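Local structure of sulfite dehydrogenase (2XTS) at residues A116-C120 with A290-N294; T66-F72 with G141-M146; A264-I268 with L340-D346. The protein probably catalyses, as the molybdenum-cofactor subunit of the SoxCD complex with a heme c cytochrome, the oxidation of protein-bound sulfane sulfur in the Sox system. All coordinates share one frame. Residue numbers count along the deposited sequence, not the author numbering.

Contact 1. Residues A116-C120 with A290-N294; sequences AFCEC and AWSGN. With 2MO (molybdenum (IV)oxide), chain F; MTE (phosphonic acidmono-(2-amino-5,6-dimercapto-4-oxo-3,7,8a,9,10,10a-hexahydro-4H-8-oxa-1,3,9,10-tetraaza-anthracen-7-ylmethyl)ester), chain E.
Residues 116-119 are extended, the last part of strand 112-119, and Cys-120 follows as loop; residues 290-291 end strand 282-291, and the chain then turns through 292-294. The backbones stay apart, Phe-117 and Trp-291 being nearest with CA atoms 7.8 Å from each other; no backbone hydrogen bond joins them, and side chains bridge the gap, partly against the backbone of residues 292-293. Phe-117 and Trp-291 both take chi1 p and point toward each other. They form an edge-to-face pair: the edge of the indole five-membered ring meets the Phe-117 face, centroids 4.5 Å apart, planes at 61°, Phe-117 CZ to Trp-291 CD1 3.6 Å. The phenyl edge packs against the peptide there, Phe-117 CZ 3.6 Å from Gly-293 N. Glu-119, extended with chi1 and chi2 t, accepts a nearly straight hydrogen bond from Trp-291 NE1 to its OE1 (2.8 Å, 171°); a carboxylate suits a buried indole N-H, and Lys-265 balances its charge through OE2. In the turn, Ser-292 OG accepts from Asn-294 N at 3.0 Å, an ST turn, and also bonds Asp-346. Cys-120 SG ligates the molybdenum atom MO at 2.4 Å, as do the MTE dithiolene sulfurs, the ligation typical of the sulfite oxidase family. Strand 112-119 pairs with strand 143-152, and strand 282-291 with strand 265-270, so the contact joins the cofactor domain to the E-set domain.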
loop_
_atom_site.group_PDB
_atom_site.type_symbol
_atom_site.label_atom_id
_atom_site.label_comp_id
_atom_site.label_asym_id
_atom_site.label_seq_id
_atom_site.Cartn_x
_atom_site.Cartn_y
_atom_site.Cartn_z
ATOM N N ALA A 116 0.104 -11.751 -0.261
ATOM C CA ALA A 116 -0.381 -12.740 -1.211
ATOM C C ALA A 116 -1.074 -12.106 -2.367
ATOM O O ALA A 116 -1.826 -11.139 -2.205
ATOM C CB ALA A 116 -1.348 -13.706 -0.519
ATOM N N PHE A 117 -0.894 -12.722 -3.534
ATOM C CA PHE A 117 -1.613 -12.293 -4.697
ATOM C C PHE A 117 -2.991 -12.952 -4.753
ATOM O O PHE A 117 -3.153 -14.150 -4.462
ATOM C CB PHE A 117 -0.823 -12.587 -6.003
ATOM C CG PHE A 117 -0.754 -14.053 -6.398
ATOM C CD1 PHE A 117 -1.811 -14.675 -7.062
ATOM C CD2 PHE A 117 0.368 -14.810 -6.103
ATOM C CE1 PHE A 117 -1.743 -16.011 -7.415
ATOM C CE2 PHE A 117 0.415 -16.121 -6.440
ATOM C CZ PHE A 117 -0.642 -16.735 -7.081
ATOM N N CYS A 118 -3.976 -12.148 -5.157
ATOM C CA CYS A 118 -5.327 -12.613 -5.453
ATOM C C CYS A 118 -5.494 -12.493 -6.957
ATOM O O CYS A 118 -5.557 -11.379 -7.461
ATOM C CB CYS A 118 -6.353 -11.743 -4.735
ATOM S SG CYS A 118 -8.059 -12.206 -5.072
ATOM N N GLU A 119 -5.446 -13.626 -7.668
ATOM C CA GLU A 119 -5.581 -13.652 -9.115
ATOM C C GLU A 119 -6.897 -14.325 -9.461
ATOM O O GLU A 119 -7.139 -15.471 -9.082
ATOM C CB GLU A 119 -4.427 -14.364 -9.804
ATOM C CG GLU A 119 -4.534 -14.289 -11.313
ATOM C CD GLU A 119 -3.433 -14.996 -12.081
ATOM O OE1 GLU A 119 -2.741 -15.872 -11.507
ATOM O OE2 GLU A 119 -3.311 -14.658 -13.288
ATOM N N CYS A 120 -7.754 -13.620 -10.182
ATOM C CA CYS A 120 -8.989 -14.251 -10.652
ATOM C C CYS A 120 -8.643 -15.453 -11.545
ATOM O O CYS A 120 -7.745 -15.397 -12.357
ATOM C CB CYS A 120 -9.796 -13.246 -11.446
ATOM S SG CYS A 120 -11.425 -13.870 -11.961
ATOM N N ALA A 290 6.020 -11.504 -11.819
ATOM C CA ALA A 290 5.966 -12.970 -11.841
ATOM C C ALA A 290 5.374 -13.430 -10.512
ATOM O O ALA A 290 5.540 -12.746 -9.493
ATOM C CB ALA A 290 7.341 -13.557 -12.032
ATOM N N TRP A 291 4.713 -14.582 -10.509
ATOM C CA TRP A 291 4.067 -15.077 -9.310
ATOM C C TRP A 291 3.726 -16.558 -9.492
ATOM O O TRP A 291 3.624 -17.032 -10.616
ATOM C CB TRP A 291 2.807 -14.266 -8.988
ATOM C CG TRP A 291 1.730 -14.282 -10.030
ATOM C CD1 TRP A 291 0.628 -15.073 -10.019
ATOM C CD2 TRP A 291 1.621 -13.470 -11.215
ATOM N NE1 TRP A 291 -0.157 -14.822 -11.093
ATOM C CE2 TRP A 291 0.429 -13.854 -11.858
ATOM C CE3 TRP A 291 2.412 -12.478 -11.801
ATOM C CZ2 TRP A 291 -0.014 -13.255 -13.033
ATOM C CZ3 TRP A 291 1.975 -11.891 -12.965
ATOM C CH2 TRP A 291 0.771 -12.282 -13.572
ATOM N N SER A 292 3.537 -17.276 -8.396
ATOM C CA SER A 292 3.143 -18.663 -8.436
ATOM C C SER A 292 2.378 -19.054 -7.192
ATOM O O SER A 292 2.823 -18.759 -6.081
ATOM C CB SER A 292 4.358 -19.564 -8.517
ATOM O OG SER A 292 3.932 -20.901 -8.563
ATOM N N GLY A 293 1.281 -19.789 -7.371
ATOM C CA GLY A 293 0.569 -20.359 -6.262
ATOM C C GLY A 293 1.249 -21.553 -5.642
ATOM O O GLY A 293 0.805 -22.042 -4.627
ATOM N N ASN A 294 2.291 -22.059 -6.299
ATOM C CA ASN A 294 3.024 -23.223 -5.814
ATOM C C ASN A 294 4.300 -22.882 -5.040
ATOM O O ASN A 294 5.053 -23.781 -4.680
ATOM C CB ASN A 294 3.318 -24.164 -6.988
ATOM C CG ASN A 294 2.075 -24.889 -7.485
ATOM O OD1 ASN A 294 1.730 -24.827 -8.678
ATOM N ND2 ASN A 294 1.390 -25.533 -6.586
HETATM MO MO 2MO F . -12.646 -14.680 -10.076
HETATM O OT1 2MO F . -11.877 -16.268 -9.749
HETATM O OT2 2MO F . -14.054 -14.778 -11.435
HETATM N N1 MTE E . -16.874 -13.065 -2.507
HETATM C C2 MTE E . -18.179 -12.816 -2.525
HETATM N N2 MTE E . -18.862 -12.853 -1.361
HETATM N N3 MTE E . -18.833 -12.507 -3.661
HETATM C C4 MTE E . -18.210 -12.444 -4.873
HETATM O O4 MTE E . -18.886 -12.138 -5.877
HETATM N N5 MTE E . -16.048 -12.789 -6.100
HETATM C C6 MTE E . -14.885 -13.639 -5.994
HETATM C C7 MTE E . -14.020 -13.388 -4.769
HETATM N N8 MTE E . -14.836 -13.365 -3.583
HETATM C C9 MTE E . -16.792 -12.733 -4.935
HETATM C C10 MTE E . -16.142 -13.067 -3.662
HETATM C "C1'" MTE E . -14.004 -13.600 -7.230
HETATM S "S1'" MTE E . -14.538 -14.435 -8.673
HETATM C "C2'" MTE E . -12.786 -13.009 -7.220
HETATM S "S2'" MTE E . -11.705 -13.116 -8.552
HETATM C "C3'" MTE E . -12.339 -12.262 -5.982
HETATM O "O3'" MTE E . -13.338 -12.159 -4.954
HETATM C "C4'" MTE E . -11.966 -10.836 -6.343
HETATM O "O4'" MTE E . -11.463 -10.161 -5.182
HETATM P P MTE E . -11.426 -8.560 -5.266
HETATM O O1P MTE E . -10.458 -8.354 -6.469
HETATM O O2P MTE E . -12.778 -8.020 -5.599
HETATM O O3P MTE E . -10.814 -8.119 -3.980
#

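Contact 2. Residues T66-F72 with G141-M146; sequences TPQGCAF and GMIHNM. With MTE (phosphonic acidmono-(2-amino-5,6-dimercapto-4-oxo-3,7,8a,9,10,10a-hexahydro-4H-8-oxa-1,3,9,10-tetraaza-anthracen-7-ylmethyl)ester), chain E.
Thr-66 holds residues 66-72 to strand 143-152, in the molybdopterin-binding domain, with two hydrogen bonds: Thr-66 N donates to Asn-145 O (2.9 Å, 179°), and Asn-145 N donates to Thr-66 OG1 (2.8 Å). Threonine fits here because its hydroxyl, with chi1 m, stands in for a backbone acceptor where the segment is not a strand. The same strand also reaches the cofactor: His-144, chi1 p, donates from NE2 to MTE O3P of the phosphate (3.0 Å, 177°), an imidazole N-H well suited to an anionic oxygen. The CA atoms of Thr-66 and Asn-145 are 5.3 Å apart, those of Ala-71 and His-144 5.6 Å, and those of Phe-72 and Met-142 6.0 Å. Between these points residues 67-70 make a turn, with Cys-70 N bonded to Pro-67 O at 3.0 Å. On the other segment, Met-142 centres an inverse gamma turn, after which residues 143-146 are extended and pair with strand 112-119. Ala-71 is small enough to sit close over the strand, its CB 3.7 Å from His-144 CB and 3.4 Å from Met-146 CE; the flexible Met-146, with chi2 and chi3 t, also brings CE to 4.0 Å from Gln-68 CB. Gln-68 uses its amide on Glu-201, while Gly-69 meets the second subunit. Phe-72 buries the most surface here. Its ring, chi1 p, lies between protein and phosphate, with MTE O1P over one face and, over the opposite face, the backbone at Ile-143, whose N is 3.3 Å from Phe-72 CD1.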
loop_
_atom_site.group_PDB
_atom_site.type_symbol
_atom_site.label_atom_id
_atom_site.label_comp_id
_atom_site.label_asym_id
_atom_site.label_seq_id
_atom_site.Cartn_x
_atom_site.Cartn_y
_atom_site.Cartn_z
ATOM N N THR A 66 -0.007 -3.572 -4.539
ATOM C CA THR A 66 -1.010 -2.909 -5.358
ATOM C C THR A 66 -1.716 -1.839 -4.530
ATOM O O THR A 66 -2.224 -2.151 -3.458
ATOM C CB THR A 66 -2.104 -3.904 -5.836
ATOM O OG1 THR A 66 -1.508 -5.108 -6.354
ATOM C CG2 THR A 66 -2.980 -3.232 -6.921
ATOM N N PRO A 67 -1.792 -0.586 -5.035
ATOM C CA PRO A 67 -2.597 0.408 -4.293
ATOM C C PRO A 67 -4.040 -0.033 -4.249
ATOM O O PRO A 67 -4.622 -0.325 -5.270
ATOM C CB PRO A 67 -2.416 1.692 -5.113
ATOM C CG PRO A 67 -1.244 1.441 -5.968
ATOM C CD PRO A 67 -1.243 -0.006 -6.280
ATOM N N GLN A 68 -4.624 -0.091 -3.072
ATOM C CA GLN A 68 -5.917 -0.688 -2.930
ATOM C C GLN A 68 -7.002 0.080 -3.662
ATOM O O GLN A 68 -7.985 -0.526 -4.089
ATOM C CB GLN A 68 -6.269 -0.959 -1.461
ATOM C CG GLN A 68 -5.995 0.160 -0.500
ATOM C CD GLN A 68 -4.615 0.141 0.144
ATOM O OE1 GLN A 68 -3.626 -0.254 -0.477
ATOM N NE2 GLN A 68 -4.555 0.549 1.398
ATOM N N GLY A 69 -6.830 1.379 -3.848
ATOM C CA GLY A 69 -7.806 2.134 -4.590
ATOM C C GLY A 69 -7.908 1.786 -6.067
ATOM O O GLY A 69 -8.928 2.077 -6.687
ATOM N N CYS A 70 -6.856 1.211 -6.645
ATOM C CA CYS A 70 -6.959 0.746 -8.030
ATOM C C CYS A 70 -6.798 -0.751 -8.204
ATOM O O CYS A 70 -6.648 -1.237 -9.312
ATOM C CB CYS A 70 -5.985 1.463 -8.946
ATOM S SG CYS A 70 -4.244 1.281 -8.595
ATOM N N ALA A 71 -6.885 -1.485 -7.108
ATOM C CA ALA A 71 -6.846 -2.937 -7.120
ATOM C C ALA A 71 -8.180 -3.469 -7.641
ATOM O O ALA A 71 -9.257 -3.022 -7.211
ATOM C CB ALA A 71 -6.554 -3.463 -5.737
ATOM N N PHE A 72 -8.111 -4.420 -8.572
ATOM C CA PHE A 72 -9.307 -4.886 -9.273
ATOM C C PHE A 72 -10.385 -5.389 -8.339
ATOM O O PHE A 72 -10.117 -5.800 -7.197
ATOM C CB PHE A 72 -8.996 -5.973 -10.319
ATOM C CG PHE A 72 -8.954 -7.385 -9.783
ATOM C CD1 PHE A 72 -7.958 -7.831 -8.952
ATOM C CD2 PHE A 72 -9.935 -8.285 -10.151
ATOM C CE1 PHE A 72 -7.951 -9.127 -8.487
ATOM C CE2 PHE A 72 -9.918 -9.568 -9.693
ATOM C CZ PHE A 72 -8.942 -10.005 -8.869
ATOM N N GLY A 141 -4.587 -8.101 -15.802
ATOM C CA GLY A 141 -4.861 -7.234 -14.670
ATOM C C GLY A 141 -5.965 -7.641 -13.707
ATOM O O GLY A 141 -6.304 -6.872 -12.829
ATOM N N MET A 142 -6.500 -8.853 -13.812
ATOM C CA MET A 142 -7.393 -9.376 -12.780
ATOM C C MET A 142 -6.528 -9.967 -11.653
ATOM O O MET A 142 -6.561 -11.170 -11.375
ATOM C CB MET A 142 -8.367 -10.441 -13.309
ATOM C CG MET A 142 -9.117 -10.117 -14.540
ATOM S SD MET A 142 -10.226 -11.528 -14.887
ATOM C CE MET A 142 -10.696 -11.202 -16.582
ATOM N N ILE A 143 -5.750 -9.106 -10.995
ATOM C CA ILE A 143 -4.855 -9.518 -9.960
ATOM C C ILE A 143 -4.568 -8.318 -9.065
ATOM O O ILE A 143 -4.507 -7.176 -9.523
ATOM C CB ILE A 143 -3.529 -10.067 -10.585
ATOM C CG1 ILE A 143 -2.685 -10.801 -9.557
ATOM C CG2 ILE A 143 -2.706 -8.978 -11.292
ATOM C CD1 ILE A 143 -1.688 -11.749 -10.209
ATOM N N HIS A 144 -4.336 -8.600 -7.794
ATOM C CA HIS A 144 -3.805 -7.615 -6.866
ATOM C C HIS A 144 -2.962 -8.328 -5.816
ATOM O O HIS A 144 -3.011 -9.548 -5.700
ATOM C CB HIS A 144 -4.887 -6.672 -6.268
ATOM C CG HIS A 144 -5.986 -7.307 -5.486
ATOM N ND1 HIS A 144 -5.772 -8.077 -4.363
ATOM C CD2 HIS A 144 -7.324 -7.148 -5.594
ATOM C CE1 HIS A 144 -6.943 -8.404 -3.845
ATOM N NE2 HIS A 144 -7.900 -7.856 -4.573
ATOM N N ASN A 145 -2.168 -7.560 -5.079
ATOM C CA ASN A 145 -1.201 -8.099 -4.140
ATOM C C ASN A 145 -1.108 -7.169 -2.963
ATOM O O ASN A 145 -0.704 -6.046 -3.098
ATOM C CB ASN A 145 0.150 -8.242 -4.844
ATOM C CG ASN A 145 1.218 -8.958 -4.025
ATOM O OD1 ASN A 145 2.145 -8.313 -3.485
ATOM N ND2 ASN A 145 1.160 -10.244 -3.984
ATOM N N MET A 146 -1.510 -7.664 -1.816
ATOM C CA MET A 146 -1.605 -6.850 -0.618
ATOM C C MET A 146 -1.004 -7.579 0.583
ATOM O O MET A 146 -0.907 -8.810 0.637
ATOM C CB MET A 146 -3.066 -6.487 -0.305
ATOM C CG MET A 146 -3.770 -5.897 -1.495
ATOM S SD MET A 146 -5.361 -5.195 -1.027
ATOM C CE MET A 146 -5.971 -4.717 -2.643
HETATM N N1 MTE E . -16.874 -13.065 -2.507
HETATM C C2 MTE E . -18.179 -12.816 -2.525
HETATM N N2 MTE E . -18.862 -12.853 -1.361
HETATM N N3 MTE E . -18.833 -12.507 -3.661
HETATM C C4 MTE E . -18.210 -12.444 -4.873
HETATM O O4 MTE E . -18.886 -12.138 -5.877
HETATM N N5 MTE E . -16.048 -12.789 -6.100
HETATM C C6 MTE E . -14.885 -13.639 -5.994
HETATM C C7 MTE E . -14.020 -13.388 -4.769
HETATM N N8 MTE E . -14.836 -13.365 -3.583
HETATM C C9 MTE E . -16.792 -12.733 -4.935
HETATM C C10 MTE E . -16.142 -13.067 -3.662
HETATM C "C1'" MTE E . -14.004 -13.600 -7.230
HETATM S "S1'" MTE E . -14.538 -14.435 -8.673
HETATM C "C2'" MTE E . -12.786 -13.009 -7.220
HETATM S "S2'" MTE E . -11.705 -13.116 -8.552
HETATM C "C3'" MTE E . -12.339 -12.262 -5.982
HETATM O "O3'" MTE E . -13.338 -12.159 -4.954
HETATM C "C4'" MTE E . -11.966 -10.836 -6.343
HETATM O "O4'" MTE E . -11.463 -10.161 -5.182
HETATM P P MTE E . -11.426 -8.560 -5.266
HETATM O O1P MTE E . -10.458 -8.354 -6.469
HETATM O O2P MTE E . -12.778 -8.020 -5.599
HETATM O O3P MTE E . -10.814 -8.119 -3.980
#

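Contact 3. Residues A264-I268 with L340-D346; sequences AKSVI and LQSRAVD
Ile-268, Ser-342 and Ala-344 give up the most surface where strands 265-268 and 340-346 run roughly antiparallel, their axes at 150° and 5.7 Å apart at closest approach. Lys-265 lies nearest Ala-344 (CA to CA 5.8 Å) and Val-267 nearest Ser-342 (6.1 Å). The strands share no direct backbone hydrogen bonds; side chains and water fill the gap. Ile-268, chi1 m and chi2 t, packs its branched apolar chain on Leu-340 and the backbone at Gln-341, CD1 3.9 Å from Leu-340 CB and 3.7 Å from Gln-341 C. Ser-342 and Ser-266, both chi1 p, point toward each other, OG to OG 2.8 Å, two small hydroxyls that suit a wet interior; Ser-266 OG also bonds Gln-352. One water donates to Ser-266 O and Ser-342 O, 2.8 Å each, and another accepts from Ile-268 N (2.9 Å) and bonds Ser-342 OG (3.0 Å), while Ser-342 N has no partner. The small Ala-344 fits where the strands are close, its CB 3.7 Å from Lys-265 O and 4.5 Å from Ala-264 CB. Where 264-268 starts and 340-346 finishes, a third water joins Ala-264 N (3.1 Å) to Asp-346 OD2 (2.7 Å). Each strand has its ladder on other neighbours, strand 265-270 on 282-291 and strand 338-346 on 297-303 and 375-378, an association consistent with the immunoglobulin-like beta fold of the E-set dimerisation domain.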
loop_
_atom_site.group_PDB
_atom_site.type_symbol
_atom_site.label_atom_id
_atom_site.label_comp_id
_atom_site.label_asym_id
_atom_site.label_seq_id
_atom_site.Cartn_x
_atom_site.Cartn_y
_atom_site.Cartn_z
ATOM N N ALA A 264 2.540 -20.965 -11.929
ATOM C CA ALA A 264 3.535 -19.927 -12.177
ATOM C C ALA A 264 3.240 -19.166 -13.448
ATOM O O ALA A 264 2.935 -19.749 -14.490
ATOM C CB ALA A 264 4.942 -20.521 -12.228
ATOM N N LYS A 265 3.382 -17.845 -13.358
ATOM C CA LYS A 265 2.963 -16.967 -14.407
ATOM C C LYS A 265 3.806 -15.697 -14.362
ATOM O O LYS A 265 4.376 -15.350 -13.342
ATOM C CB LYS A 265 1.484 -16.636 -14.183
ATOM C CG LYS A 265 0.784 -15.939 -15.308
ATOM C CD LYS A 265 -0.718 -15.993 -15.090
ATOM C CE LYS A 265 -1.483 -15.143 -16.067
ATOM N NZ LYS A 265 -2.961 -15.330 -15.946
ATOM N N SER A 266 3.839 -14.981 -15.466
ATOM C CA SER A 266 4.528 -13.701 -15.539
ATOM C C SER A 266 4.008 -12.873 -16.672
ATOM O O SER A 266 3.424 -13.381 -17.628
ATOM C CB SER A 266 6.033 -13.864 -15.735
ATOM O OG SER A 266 6.354 -14.342 -17.025
ATOM N N VAL A 267 4.294 -11.589 -16.599
ATOM C CA VAL A 267 4.008 -10.665 -17.680
ATOM C C VAL A 267 4.956 -9.480 -17.607
ATOM O O VAL A 267 5.233 -8.975 -16.519
ATOM C CB VAL A 267 2.519 -10.180 -17.707
ATOM C CG1 VAL A 267 2.124 -9.427 -16.426
ATOM C CG2 VAL A 267 2.242 -9.352 -18.964
ATOM N N ILE A 268 5.459 -9.053 -18.763
ATOM C CA ILE A 268 6.187 -7.802 -18.911
ATOM C C ILE A 268 5.173 -6.653 -18.915
ATOM O O ILE A 268 4.310 -6.564 -19.779
ATOM C CB ILE A 268 7.037 -7.818 -20.197
ATOM C CG1 ILE A 268 8.187 -8.826 -20.021
ATOM C CG2 ILE A 268 7.596 -6.429 -20.481
ATOM C CD1 ILE A 268 8.900 -9.220 -21.336
ATOM N N LEU A 340 8.924 -9.642 -27.350
ATOM C CA LEU A 340 9.262 -9.768 -25.934
ATOM C C LEU A 340 8.437 -10.858 -25.283
ATOM O O LEU A 340 7.223 -10.921 -25.483
ATOM C CB LEU A 340 8.986 -8.464 -25.176
ATOM C CG LEU A 340 9.680 -7.191 -25.632
ATOM C CD1 LEU A 340 9.222 -6.036 -24.783
ATOM C CD2 LEU A 340 11.192 -7.357 -25.579
ATOM N N GLN A 341 9.087 -11.674 -24.458
ATOM C CA GLN A 341 8.414 -12.674 -23.647
ATOM C C GLN A 341 9.097 -12.782 -22.295
ATOM O O GLN A 341 10.309 -12.542 -22.188
ATOM C CB GLN A 341 8.483 -14.045 -24.306
ATOM C CG GLN A 341 7.801 -14.166 -25.646
ATOM C CD GLN A 341 7.845 -15.565 -26.198
ATOM O OE1 GLN A 341 8.713 -16.356 -25.859
ATOM N NE2 GLN A 341 6.865 -15.881 -27.048
ATOM N N SER A 342 8.330 -13.172 -21.282
ATOM C CA SER A 342 8.878 -13.524 -20.004
ATOM C C SER A 342 8.393 -14.918 -19.615
ATOM O O SER A 342 7.265 -15.324 -19.950
ATOM C CB SER A 342 8.531 -12.486 -18.948
ATOM O OG SER A 342 7.136 -12.326 -18.768
ATOM N N ARG A 343 9.245 -15.634 -18.896
ATOM C CA ARG A 343 8.975 -17.021 -18.495
ATOM C C ARG A 343 9.396 -17.216 -17.042
ATOM O O ARG A 343 10.595 -17.163 -16.733
ATOM C CB ARG A 343 9.734 -17.981 -19.410
ATOM C CG ARG A 343 9.565 -19.446 -19.138
ATOM C CD ARG A 343 10.391 -20.240 -20.158
ATOM N NE ARG A 343 11.834 -20.083 -19.956
ATOM C CZ ARG A 343 12.775 -20.550 -20.776
ATOM N NH1 ARG A 343 12.440 -21.166 -21.903
ATOM N NH2 ARG A 343 14.059 -20.368 -20.489
ATOM N N ALA A 344 8.412 -17.430 -16.162
ATOM C CA ALA A 344 8.675 -17.637 -14.741
ATOM C C ALA A 344 9.040 -19.075 -14.399
ATOM O O ALA A 344 8.548 -20.013 -15.034
ATOM C CB ALA A 344 7.464 -17.252 -13.941
ATOM N N VAL A 345 9.875 -19.244 -13.377
ATOM C CA VAL A 345 10.217 -20.533 -12.817
ATOM C C VAL A 345 9.975 -20.430 -11.326
ATOM O O VAL A 345 10.331 -19.434 -10.702
ATOM C CB VAL A 345 11.687 -20.902 -13.076
ATOM C CG1 VAL A 345 11.991 -22.319 -12.519
ATOM C CG2 VAL A 345 12.001 -20.778 -14.576
ATOM N N ASP A 346 9.310 -21.431 -10.746
ATOM C CA ASP A 346 9.097 -21.430 -9.306
ATOM C C ASP A 346 9.934 -22.498 -8.602
ATOM O O ASP A 346 10.607 -23.308 -9.233
ATOM C CB ASP A 346 7.605 -21.463 -8.921
ATOM C CG ASP A 346 6.928 -22.786 -9.150
ATOM O OD1 ASP A 346 7.594 -23.847 -9.055
ATOM O OD2 ASP A 346 5.699 -22.751 -9.383
HETATM O O HOH W 1 3.472 -23.606 -10.709
HETATM O O HOH W 2 4.624 -14.336 -19.926
HETATM O O HOH W 3 5.403 -11.084 -20.855
#

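How the contacts relate
From the N terminus the chain passes residues 66-72, then strand 112-119, before residues 141-146 return to close contact 2 within the cofactor domain. Contact 1 has already opened by then, so the two cross, and their strands lie side by side in one sheet, both touching MTE. Contact 3 opens at 264-268, contact 1 closes at 290-294, and contact 3 closes last at 340-346; these two also cross, whereas contacts 2 and 3 follow in series without touching. Of the three, only contact 1 has its segments in different domains. The Glu-119 to Lys-265 salt bridge crosses from cofactor sheet to E-set sheet; the Ser-292 to Asp-346 hydrogen bond joins contacts 1 and 3 inside the E-set domain.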